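Local atomic coordinates of glycerate 2-kinase (Pyrococcus horikoshii, PDB entry 1X3L), a protein that catalyses the ATP-dependent, magnesium-assisted phosphorylation of D-glycerate to 2-phosphoglycerate, and also accepts other nucleotides or pyrophosphate as phosphate donor. Residues S105-G108 and A109-L113. Numbering follows the deposited sequence.
Sequences SILG and AKEAL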
ATOM      1  N   SER A 105      -9.701 -15.503  11.480  1.00 39.87           N
ATOM      2  CA  SER A 105     -10.052 -14.156  11.040  1.00 40.91           C
ATOM      3  C   SER A 105     -11.234 -13.692  11.871  1.00 40.61           C
ATOM      4  O   SER A 105     -11.284 -12.552  12.329  1.00 40.37           O
ATOM      5  CB  SER A 105     -10.457 -14.158   9.563  1.00 38.40           C
ATOM      6  OG  SER A 105      -9.418 -14.664   8.750  1.00 40.75           O
ATOM      7  N   ILE A 106     -12.193 -14.594  12.050  1.00 41.18           N
ATOM      8  CA  ILE A 106     -13.385 -14.306  12.827  1.00 41.34           C
ATOM      9  C   ILE A 106     -12.996 -14.102  14.278  1.00 41.36           C
ATOM     10  O   ILE A 106     -13.465 -13.168  14.928  1.00 41.94           O
ATOM     11  CB  ILE A 106     -14.410 -15.454  12.714  1.00 42.65           C
ATOM     12  CG1 ILE A 106     -15.040 -15.435  11.320  1.00 42.10           C
ATOM     13  CG2 ILE A 106     -15.462 -15.336  13.810  1.00 42.38           C
ATOM     14  CD1 ILE A 106     -16.151 -16.444  11.129  1.00 45.48           C
ATOM     15  N   LEU A 107     -12.128 -14.977  14.777  1.00 41.54           N
ATOM     16  CA  LEU A 107     -11.665 -14.885  16.155  1.00 42.57           C
ATOM     17  C   LEU A 107     -11.030 -13.516  16.384  1.00 42.28           C
ATOM     18  O   LEU A 107     -11.221 -12.897  17.433  1.00 42.04           O
ATOM     19  CB  LEU A 107     -10.642 -15.988  16.444  1.00 44.29           C
ATOM     20  CG  LEU A 107     -10.001 -15.965  17.835  1.00 46.86           C
ATOM     21  CD1 LEU A 107     -11.083 -16.063  18.909  1.00 47.43           C
ATOM     22  CD2 LEU A 107      -9.013 -17.117  17.962  1.00 46.66           C
ATOM     23  N   GLY A 108     -10.271 -13.052  15.397  1.00 41.56           N
ATOM     24  CA  GLY A 108      -9.631 -11.753  15.511  1.00 39.84           C
ATOM     25  C   GLY A 108     -10.654 -10.636  15.590  1.00 37.64           C
ATOM     26  O   GLY A 108     -10.560  -9.762  16.450  1.00 37.25           O
ATOM     27  N   ALA A 109     -11.633 -10.663  14.691  1.00 37.66           N
ATOM     28  CA  ALA A 109     -12.683  -9.649  14.670  1.00 38.22           C
ATOM     29  C   ALA A 109     -13.456  -9.656  15.991  1.00 39.45           C
ATOM     30  O   ALA A 109     -13.747  -8.597  16.556  1.00 39.19           O
ATOM     31  CB  ALA A 109     -13.631  -9.900  13.498  1.00 36.83           C
ATOM     32  N   LYS A 110     -13.787 -10.848  16.482  1.00 40.46           N
ATOM     33  CA  LYS A 110     -14.515 -10.966  17.745  1.00 42.58           C
ATOM     34  C   LYS A 110     -13.687 -10.376  18.877  1.00 42.99           C
ATOM     35  O   LYS A 110     -14.223  -9.711  19.766  1.00 44.00           O
ATOM     36  CB  LYS A 110     -14.834 -12.428  18.056  1.00 44.46           C
ATOM     37  CG  LYS A 110     -15.919 -13.032  17.188  1.00 45.90           C
ATOM     38  CD  LYS A 110     -16.189 -14.470  17.601  1.00 48.90           C
ATOM     39  CE  LYS A 110     -17.350 -15.066  16.829  1.00 49.84           C
ATOM     40  NZ  LYS A 110     -18.623 -14.354  17.119  1.00 52.27           N
ATOM     41  N   GLU A 111     -12.381 -10.626  18.846  1.00 42.99           N
ATOM     42  CA  GLU A 111     -11.480 -10.092  19.861  1.00 43.63           C
ATOM     43  C   GLU A 111     -11.510  -8.568  19.816  1.00 42.58           C
ATOM     44  O   GLU A 111     -11.491  -7.907  20.855  1.00 42.06           O
ATOM     45  CB  GLU A 111     -10.050 -10.578  19.613  1.00 46.43           C
ATOM     46  CG  GLU A 111      -9.804 -12.019  20.007  1.00 52.65           C
ATOM     47  CD  GLU A 111      -9.715 -12.204  21.511  1.00 54.73           C
ATOM     48  OE1 GLU A 111     -10.671 -11.829  22.224  1.00 55.32           O
ATOM     49  OE2 GLU A 111      -8.684 -12.727  21.981  1.00 57.23           O
ATOM     50  N   ALA A 112     -11.552  -8.014  18.607  1.00 40.51           N
ATOM     51  CA  ALA A 112     -11.587  -6.565  18.440  1.00 39.93           C
ATOM     52  C   ALA A 112     -12.887  -5.971  18.988  1.00 38.23           C
ATOM     53  O   ALA A 112     -12.868  -4.931  19.641  1.00 35.34           O
ATOM     54  CB  ALA A 112     -11.422  -6.200  16.969  1.00 38.79           C
ATOM     55  N   LEU A 113     -14.014  -6.627  18.724  1.00 40.04           N
ATOM     56  CA  LEU A 113     -15.294  -6.121  19.218  1.00 42.33           C
ATOM     57  C   LEU A 113     -15.306  -6.140  20.744  1.00 43.91           C
ATOM     58  O   LEU A 113     -15.833  -5.231  21.388  1.00 42.97           O
ATOM     59  CB  LEU A 113     -16.460  -6.964  18.691  1.00 43.23           C
ATOM     60  CG  LEU A 113     -16.613  -7.168  17.182  1.00 44.86           C
ATOM     61  CD1 LEU A 113     -18.062  -7.522  16.890  1.00 45.14           C
ATOM     62  CD2 LEU A 113     -16.218  -5.917  16.422  1.00 44.89           C
TER
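Ile106 and Lys110 are joined by one of four successive i to i+4 alpha-helical bonds that run from Ser105 O to Ala112 N, and Lys110 N meets Ile106 O at 2.8 Å and nearly straight (N-H...O 167°). The same pair illustrates how side chains one turn apart meet on a helix. They lie alongside each other and point the same way, with Lys110 CE against Ile106 CG2 at 3.6 Å. Ile106 offers this methyl because CG2 stands opposite the backbone N, while the aliphatic chain of Lys110 stays extended until a bend at its last torsion (chi4 -64°) turns NZ aside from the line of the chain. Nearer the lysine backbone, CG sits 3.3 Å from Ile106 O. On the next pair, Glu111 CG lies 3.1 Å from Leu107 O, and the glutamate chain then folds at chi2 (-74°), whereas the Leu107 methyl CD1 approaches Glu111 CG only loosely, at 4.4 Å. All this belongs to helix 103-118, the connection of a beta-alpha-beta crossover from the edge strand 92-96 to strand 124-129, which passes over two intervening strands of the parallel sheet. Leu107 and Glu111 rest on Ile94 of the edge strand, Ala109 and Leu113 touch Leu139, Ala112 touches Phe137, and buried Ser105 OG hydrogen-bonds Ala135 O and Asp102 N.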